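PDB 1VL5: unknown conserved protein BH2331 from Bacillus halodurans, which probably acts as an S-adenosylmethionine-dependent methyltransferase, although its substrate is not known. Local coordinates for residues L184-C189 against L246-K251; L42-G47 against V107-A112. All blocks are in the same frame, centred on the assembly; numbering follows the deposited sequence.

Contact 1: L184-C189 against L246-K251; sequences LEELHC and LMKARK
Bends at chi2 (71°) and chi3 (56°) turn R250 onto E185, placing its CD and NE. E185 runs extended beyond CG to meet it. E185 is part of a classic beta bulge in the antiparallel pairing of strands 183-195 and 236-250, in the mixed sheet of this methyltransferase-type fold. At the bulge E185 and E186 both face K248, and R250 lies two residues beyond K248. K248 O takes two amides, E185 N at 2.8 Å and E186 N at 3.2 Å.

The salt bridge is side-on. R250 NE reaches E185 OE2 at 3.0 Å, within the guanidinium plane but from above the carboxylate plane. R250 NH2 meets E185 OE1 at 3.1 Å, on the syn side. The two planes stand 52° apart. R250 NH1 is held by G133 O, which also helps to fix the guanidinium.

The K248 chain touches both carboxylates through its carbons. E185 OE1 lies near its CE. E186 lies side by side with K248, its OE2 3.7 Å from K248 CD. K248 NZ contacts neither acid and is bonded to Q135 OE1 and I32 O.

The face of L184, L187 and M247 is apolar. L187 lies beside M247, a selenomethionine, and points the same way, with L187 CD1 3.7 Å from M247 CG. L184 crosses M247 at about a right angle, its CD1 4.0 Å from M247 CB. L184 and M247 also pack on helix 170-180.

On the face of E186, K248, H188 and L246, H188 NE2 donates in its ring plane to the anti side of E186 OE1, at 2.7 Å.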
ATOM      1  N   LEU A 184      -0.800  -9.195 -15.137  1.00 24.56           N
ATOM      2  CA  LEU A 184      -1.909  -8.925 -14.279  1.00 26.58           C
ATOM      3  C   LEU A 184      -2.965 -10.009 -14.463  1.00 25.23           C
ATOM      4  O   LEU A 184      -3.251 -10.437 -15.566  1.00 27.08           O
ATOM      5  CB  LEU A 184      -2.507  -7.560 -14.592  1.00 25.24           C
ATOM      6  CG  LEU A 184      -3.643  -7.143 -13.649  1.00 28.59           C
ATOM      7  CD1 LEU A 184      -3.152  -6.882 -12.206  1.00 28.14           C
ATOM      8  CD2 LEU A 184      -4.348  -5.935 -14.169  1.00 30.12           C
ATOM      9  N   GLU A 185      -3.470 -10.496 -13.353  1.00 25.73           N
ATOM     10  CA  GLU A 185      -4.600 -11.423 -13.341  1.00 24.83           C
ATOM     11  C   GLU A 185      -5.857 -10.717 -12.869  1.00 26.64           C
ATOM     12  O   GLU A 185      -6.873 -10.896 -13.474  1.00 26.45           O
ATOM     13  CB  GLU A 185      -4.280 -12.630 -12.451  1.00 25.80           C
ATOM     14  CG  GLU A 185      -3.215 -13.520 -13.084  1.00 25.58           C
ATOM     15  CD  GLU A 185      -2.950 -14.812 -12.396  1.00 28.62           C
ATOM     16  OE1 GLU A 185      -3.414 -15.012 -11.251  1.00 32.01           O
ATOM     17  OE2 GLU A 185      -2.259 -15.640 -13.058  1.00 27.56           O
ATOM     18  N   GLU A 186      -5.783  -9.932 -11.784  1.00 27.28           N
ATOM     19  CA  GLU A 186      -6.933  -9.308 -11.171  1.00 28.31           C
ATOM     20  C   GLU A 186      -6.567  -7.959 -10.598  1.00 28.02           C
ATOM     21  O   GLU A 186      -5.519  -7.799  -9.965  1.00 25.74           O
ATOM     22  CB  GLU A 186      -7.518 -10.145 -10.001  1.00 31.12           C
ATOM     23  CG  GLU A 186      -7.858 -11.555 -10.358  1.00 31.59           C
ATOM     24  CD  GLU A 186      -8.439 -12.323  -9.171  1.00 38.11           C
ATOM     25  OE1 GLU A 186      -9.311 -11.734  -8.495  1.00 38.43           O
ATOM     26  OE2 GLU A 186      -8.042 -13.505  -8.974  1.00 35.59           O
ATOM     27  N   LEU A 187      -7.456  -7.007 -10.829  1.00 25.68           N
ATOM     28  CA  LEU A 187      -7.411  -5.643 -10.269  1.00 26.11           C
ATOM     29  C   LEU A 187      -8.779  -5.382  -9.612  1.00 25.12           C
ATOM     30  O   LEU A 187      -9.797  -5.480 -10.261  1.00 28.82           O
ATOM     31  CB  LEU A 187      -7.056  -4.621 -11.379  1.00 27.99           C
ATOM     32  CG  LEU A 187      -7.417  -3.148 -11.073  1.00 30.10           C
ATOM     33  CD1 LEU A 187      -6.686  -2.653  -9.900  1.00 27.01           C
ATOM     34  CD2 LEU A 187      -7.158  -2.182 -12.260  1.00 35.32           C
ATOM     35  N   HIS A 188      -8.800  -5.154  -8.297  1.00 27.84           N
ATOM     36  CA  HIS A 188     -10.021  -4.854  -7.534  1.00 24.85           C
ATOM     37  C   HIS A 188      -9.872  -3.433  -7.000  1.00 26.39           C
ATOM     38  O   HIS A 188      -8.789  -3.062  -6.515  1.00 25.20           O
ATOM     39  CB  HIS A 188     -10.159  -5.852  -6.369  1.00 27.12           C
ATOM     40  CG  HIS A 188     -10.297  -7.274  -6.826  1.00 29.26           C
ATOM     41  ND1 HIS A 188     -11.520  -7.901  -6.924  1.00 29.08           N
ATOM     42  CD2 HIS A 188      -9.373  -8.180  -7.245  1.00 28.52           C
ATOM     43  CE1 HIS A 188     -11.340  -9.137  -7.368  1.00 35.22           C
ATOM     44  NE2 HIS A 188     -10.045  -9.338  -7.552  1.00 28.46           N
ATOM     45  N   CYS A 189     -10.906  -2.612  -7.176  1.00 27.37           N
ATOM     46  CA  CYS A 189     -10.883  -1.203  -6.750  1.00 25.10           C
ATOM     47  C   CYS A 189     -11.846  -1.020  -5.642  1.00 30.10           C
ATOM     48  O   CYS A 189     -12.891  -1.634  -5.664  1.00 29.25           O
ATOM     49  CB  CYS A 189     -11.304  -0.297  -7.873  1.00 28.01           C
ATOM     50  SG  CYS A 189     -10.365  -0.557  -9.301  1.00 31.35           S
ATOM     51  N   LEU A 246      -6.205  -3.350  -5.188  1.00 25.46           N
ATOM     52  CA  LEU A 246      -5.561  -4.612  -4.909  1.00 29.12           C
ATOM     53  C   LEU A 246      -5.321  -5.285  -6.254  1.00 27.46           C
ATOM     54  O   LEU A 246      -6.287  -5.601  -6.980  1.00 27.96           O
ATOM     55  CB  LEU A 246      -6.496  -5.468  -4.034  1.00 29.04           C
ATOM     56  CG  LEU A 246      -6.188  -6.834  -3.390  1.00 32.86           C
ATOM     57  CD1 LEU A 246      -7.467  -7.337  -2.786  1.00 47.24           C
ATOM     58  CD2 LEU A 246      -5.734  -7.844  -4.338  1.00 40.79           C
HETATM   59  N   MSE A 247      -4.035  -5.518  -6.553  1.00 26.20           N
HETATM   60  CA  MSE A 247      -3.608  -6.232  -7.746  1.00 27.38           C
HETATM   61  C   MSE A 247      -2.920  -7.577  -7.442  1.00 28.20           C
HETATM   62  O   MSE A 247      -2.151  -7.687  -6.477  1.00 27.27           O
HETATM   63  CB  MSE A 247      -2.734  -5.310  -8.596  1.00 25.53           C
HETATM   64  CG  MSE A 247      -3.433  -4.077  -9.033  1.00 32.37           C
HETATM   65 SE   MSE A 247      -2.144  -2.777  -9.812  1.00 40.32          SE
HETATM   66  CE  MSE A 247      -1.395  -2.325  -8.151  1.00 34.41           C
ATOM     67  N   LYS A 248      -3.315  -8.604  -8.200  1.00 25.61           N
ATOM     68  CA  LYS A 248      -2.704  -9.910  -8.229  1.00 27.13           C
ATOM     69  C   LYS A 248      -2.093 -10.019  -9.617  1.00 26.88           C
ATOM     70  O   LYS A 248      -2.836 -10.039 -10.614  1.00 26.43           O
ATOM     71  CB  LYS A 248      -3.782 -11.003  -8.049  1.00 29.02           C
ATOM     72  CG  LYS A 248      -3.276 -12.446  -7.976  1.00 28.14           C
ATOM     73  CD  LYS A 248      -4.454 -13.440  -7.986  1.00 24.54           C
ATOM     74  CE  LYS A 248      -4.018 -14.838  -7.873  1.00 28.88           C
ATOM     75  NZ  LYS A 248      -3.751 -15.286  -6.476  1.00 26.32           N
ATOM     76  N   ALA A 249      -0.765 -10.024  -9.678  1.00 24.97           N
ATOM     77  CA  ALA A 249      -0.015 -10.083 -10.925  1.00 25.42           C
ATOM     78  C   ALA A 249       0.881 -11.333 -10.906  1.00 25.11           C
ATOM     79  O   ALA A 249       1.496 -11.634  -9.905  1.00 25.77           O
ATOM     80  CB  ALA A 249       0.839  -8.828 -11.102  1.00 26.02           C
ATOM     81  N   ARG A 250       0.903 -12.088 -12.003  1.00 26.21           N
ATOM     82  CA  ARG A 250       1.688 -13.311 -12.133  1.00 23.65           C
ATOM     83  C   ARG A 250       3.032 -13.089 -12.802  1.00 26.61           C
ATOM     84  O   ARG A 250       3.130 -12.389 -13.816  1.00 23.25           O
ATOM     85  CB  ARG A 250       0.860 -14.302 -12.940  1.00 27.58           C
ATOM     86  CG  ARG A 250       1.366 -15.719 -13.030  1.00 23.60           C
ATOM     87  CD  ARG A 250       1.237 -16.466 -11.711  1.00 27.01           C
ATOM     88  NE  ARG A 250      -0.108 -16.486 -11.178  1.00 27.41           N
ATOM     89  CZ  ARG A 250      -0.406 -16.927  -9.968  1.00 33.35           C
ATOM     90  NH1 ARG A 250       0.553 -17.417  -9.193  1.00 29.22           N
ATOM     91  NH2 ARG A 250      -1.666 -16.939  -9.541  1.00 35.53           N
ATOM     92  N   LYS A 251       4.088 -13.643 -12.203  1.00 26.41           N
ATOM     93  CA  LYS A 251       5.342 -13.895 -12.927  1.00 26.10           C
ATOM     94  C   LYS A 251       5.150 -15.207 -13.736  1.00 28.30           C
ATOM     95  O   LYS A 251       4.890 -16.264 -13.174  1.00 27.96           O
ATOM     96  CB  LYS A 251       6.530 -14.048 -12.009  1.00 27.14           C
ATOM     97  CG  LYS A 251       7.820 -14.482 -12.656  1.00 26.54           C
ATOM     98  CD  LYS A 251       9.009 -14.210 -11.716  1.00 28.22           C
ATOM     99  CE  LYS A 251      10.398 -14.403 -12.413  1.00 26.84           C
ATOM    100  NZ  LYS A 251      11.511 -14.369 -11.413  1.00 26.17           N
TER

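Contact 2: L42-G47 against V107-A112; sequences LDVATG and VTCRIA
T108 and D43 meet side chain to side chain above two parallel strands, 40-44 and 104-110, of a Rossmann-like methyltransferase sheet. T108 OG1 sits in the crowded position between the backbone N and the carbonyl carbon (chi1 47°). D43 CG is anti to its own N (chi1 -174°). T108 OG1 donates to D43 OD1 over a long 3.3 Å, from above the carboxylate plane.

The other D43 oxygen serves the turn that follows its strand. T46 OG1 donates to D43 OD2 at 2.8 Å, again from above the plane, and A52 N of helix 50-55 donates to the same oxygen. The carboxylate thus ties strand, turn and helix together.

The backbones pair in parallel: T108 N bonds to L42 O, and V44 N to T108 O.

The face of L42 and V107 is apolar. V44 CG2 and V107 CG1 touch at 3.6 Å where the two side chains cross. Both valines also pack on helix 119-129. C109 SG lies 3.7 Å from V44 O.

Beyond the T108 pairing the two segments part, and water enters while the strands still run. Water 1 accepts from R110 N and lies 2.7 Å from D43 OD1, with V44 O also in reach. Water 2 reaches the loop: it donates to A45 O and to R110 O, bridging the two segments. The A45 methyl points toward the segment 107-112 and meets A112. A45 CB and A112 CB are only 3.4 Å apart, tighter than usual carbon contact.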
ATOM      1  N   LEU A  42       7.392 -13.012   0.870  1.00 24.61           N
ATOM      2  CA  LEU A  42       8.093 -11.827   1.263  1.00 24.18           C
ATOM      3  C   LEU A  42       7.102 -10.665   1.411  1.00 29.02           C
ATOM      4  O   LEU A  42       6.438 -10.249   0.431  1.00 27.95           O
ATOM      5  CB  LEU A  42       9.142 -11.487   0.190  1.00 27.89           C
ATOM      6  CG  LEU A  42       9.874 -10.165   0.283  1.00 26.41           C
ATOM      7  CD1 LEU A  42      10.755 -10.266   1.454  1.00 25.30           C
ATOM      8  CD2 LEU A  42      10.660  -9.806  -0.997  1.00 27.16           C
ATOM      9  N   ASP A  43       7.007 -10.132   2.630  1.00 28.51           N
ATOM     10  CA  ASP A  43       6.151  -8.979   2.941  1.00 25.84           C
ATOM     11  C   ASP A  43       6.986  -7.712   2.921  1.00 26.14           C
ATOM     12  O   ASP A  43       7.762  -7.464   3.835  1.00 31.23           O
ATOM     13  CB  ASP A  43       5.453  -9.192   4.294  1.00 27.47           C
ATOM     14  CG  ASP A  43       4.427  -8.085   4.632  1.00 28.25           C
ATOM     15  OD1 ASP A  43       3.866  -7.411   3.700  1.00 33.22           O
ATOM     16  OD2 ASP A  43       4.189  -7.886   5.848  1.00 29.53           O
ATOM     17  N   VAL A  44       6.923  -7.002   1.788  1.00 29.06           N
ATOM     18  CA  VAL A  44       7.728  -5.818   1.531  1.00 28.83           C
ATOM     19  C   VAL A  44       7.152  -4.600   2.270  1.00 28.59           C
ATOM     20  O   VAL A  44       5.948  -4.301   2.154  1.00 28.68           O
ATOM     21  CB  VAL A  44       7.875  -5.550  -0.004  1.00 30.56           C
ATOM     22  CG1 VAL A  44       8.680  -4.304  -0.282  1.00 34.22           C
ATOM     23  CG2 VAL A  44       8.509  -6.728  -0.692  1.00 31.67           C
ATOM     24  N   ALA A  45       8.033  -3.906   3.016  1.00 28.86           N
ATOM     25  CA  ALA A  45       7.686  -2.744   3.835  1.00 28.06           C
ATOM     26  C   ALA A  45       6.647  -3.177   4.847  1.00 29.07           C
ATOM     27  O   ALA A  45       5.511  -2.708   4.894  1.00 25.93           O
ATOM     28  CB  ALA A  45       7.170  -1.615   2.947  1.00 31.19           C
ATOM     29  N   THR A  46       7.027  -4.165   5.641  1.00 28.78           N
ATOM     30  CA  THR A  46       6.085  -4.784   6.501  1.00 27.28           C
ATOM     31  C   THR A  46       5.449  -3.800   7.517  1.00 28.28           C
ATOM     32  O   THR A  46       4.295  -4.016   7.958  1.00 29.33           O
ATOM     33  CB  THR A  46       6.754  -6.004   7.196  1.00 27.78           C
ATOM     34  OG1 THR A  46       5.768  -6.751   7.879  1.00 26.05           O
ATOM     35  CG2 THR A  46       7.750  -5.555   8.144  1.00 27.28           C
ATOM     36  N   GLY A  47       6.180  -2.760   7.911  1.00 28.61           N
ATOM     37  CA  GLY A  47       5.604  -1.688   8.774  1.00 28.10           C
ATOM     38  C   GLY A  47       5.191  -2.275  10.111  1.00 30.06           C
ATOM     39  O   GLY A  47       6.025  -2.861  10.794  1.00 27.92           O
ATOM     40  N   VAL A 107       5.124 -12.256  -3.258  1.00 25.04           N
ATOM     41  CA  VAL A 107       5.583 -11.004  -2.696  1.00 25.98           C
ATOM     42  C   VAL A 107       4.334 -10.216  -2.394  1.00 27.47           C
ATOM     43  O   VAL A 107       3.486 -10.052  -3.271  1.00 29.00           O
ATOM     44  CB  VAL A 107       6.508 -10.213  -3.656  1.00 23.25           C
ATOM     45  CG1 VAL A 107       6.894  -8.880  -3.052  1.00 31.64           C
ATOM     46  CG2 VAL A 107       7.749 -10.975  -3.955  1.00 26.47           C
ATOM     47  N   THR A 108       4.222  -9.735  -1.165  1.00 28.65           N
ATOM     48  CA  THR A 108       3.160  -8.827  -0.782  1.00 30.33           C
ATOM     49  C   THR A 108       3.675  -7.441  -0.446  1.00 27.06           C
ATOM     50  O   THR A 108       4.800  -7.269   0.058  1.00 26.78           O
ATOM     51  CB  THR A 108       2.337  -9.332   0.450  1.00 31.59           C
ATOM     52  OG1 THR A 108       3.187  -9.782   1.533  1.00 32.44           O
ATOM     53  CG2 THR A 108       1.452 -10.412   0.064  1.00 38.88           C
ATOM     54  N   CYS A 109       2.845  -6.441  -0.702  1.00 26.28           N
ATOM     55  CA  CYS A 109       3.177  -5.065  -0.375  1.00 27.29           C
ATOM     56  C   CYS A 109       1.884  -4.250  -0.241  1.00 28.97           C
ATOM     57  O   CYS A 109       1.175  -4.065  -1.215  1.00 27.72           O
ATOM     58  CB  CYS A 109       4.034  -4.438  -1.471  1.00 28.88           C
ATOM     59  SG  CYS A 109       4.688  -2.850  -0.985  1.00 28.95           S
ATOM     60  N   ARG A 110       1.579  -3.823   0.983  1.00 27.42           N
ATOM     61  CA  ARG A 110       0.313  -3.229   1.306  1.00 29.68           C
ATOM     62  C   ARG A 110       0.490  -1.830   1.934  1.00 31.43           C
ATOM     63  O   ARG A 110       1.240  -1.665   2.893  1.00 29.90           O
ATOM     64  CB  ARG A 110      -0.460  -4.159   2.222  1.00 27.96           C
ATOM     65  CG  ARG A 110      -1.837  -3.607   2.692  1.00 30.84           C
ATOM     66  CD  ARG A 110      -2.701  -4.666   3.265  1.00 32.82           C
ATOM     67  NE  ARG A 110      -4.096  -4.239   3.346  1.00 38.16           N
ATOM     68  CZ  ARG A 110      -4.590  -3.418   4.268  1.00 43.54           C
ATOM     69  NH1 ARG A 110      -3.823  -2.888   5.214  1.00 44.13           N
ATOM     70  NH2 ARG A 110      -5.874  -3.107   4.216  1.00 43.27           N
ATOM     71  N   ILE A 111      -0.213  -0.849   1.361  1.00 29.35           N
ATOM     72  CA  ILE A 111      -0.266   0.555   1.818  1.00 33.56           C
ATOM     73  C   ILE A 111       1.113   1.169   2.072  1.00 32.26           C
ATOM     74  O   ILE A 111       1.319   1.870   3.058  1.00 29.58           O
ATOM     75  CB  ILE A 111      -1.239   0.776   3.050  1.00 34.15           C
ATOM     76  CG1 ILE A 111      -0.777  -0.018   4.266  1.00 42.84           C
ATOM     77  CG2 ILE A 111      -2.687   0.369   2.718  1.00 43.71           C
ATOM     78  CD1 ILE A 111      -1.241   0.564   5.557  1.00 43.49           C
ATOM     79  N   ALA A 112       2.059   0.865   1.186  1.00 29.21           N
ATOM     80  CA  ALA A 112       3.441   1.230   1.401  1.00 30.02           C
ATOM     81  C   ALA A 112       4.080   1.800   0.163  1.00 27.37           C
ATOM     82  O   ALA A 112       5.011   2.581   0.275  1.00 27.79           O
ATOM     83  CB  ALA A 112       4.285  -0.029   1.947  1.00 29.86           C
TER
HETATM   84  O   HOH W   1       3.381  -4.793   3.225  1.00 17.16           O
HETATM   85  O   HOH W   2       3.177  -1.317   4.946  1.00 44.47           O

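In the fold
Contacts 1 and 2 belong to one mixed sheet. Their centres are 15 Å apart and their nearest atoms about 7 Å, without touching. Strand 134-142 lies between them, parallel to 104-110 and antiparallel to 236-250. Q135 on it serves both: its backbone bonds to V107 of contact 2, and its OE1 to K248 NZ of contact 1. S24 likewise meets both, through R110 and L246. Contact 2 leads into the glycine-containing turn at G47, whose N bonds to D66 OD2. In related methyltransferases this region holds S-adenosylmethionine, so the cofactor site is probably here. Contact 1 lies across the sheet, on the far side of strand 134-142.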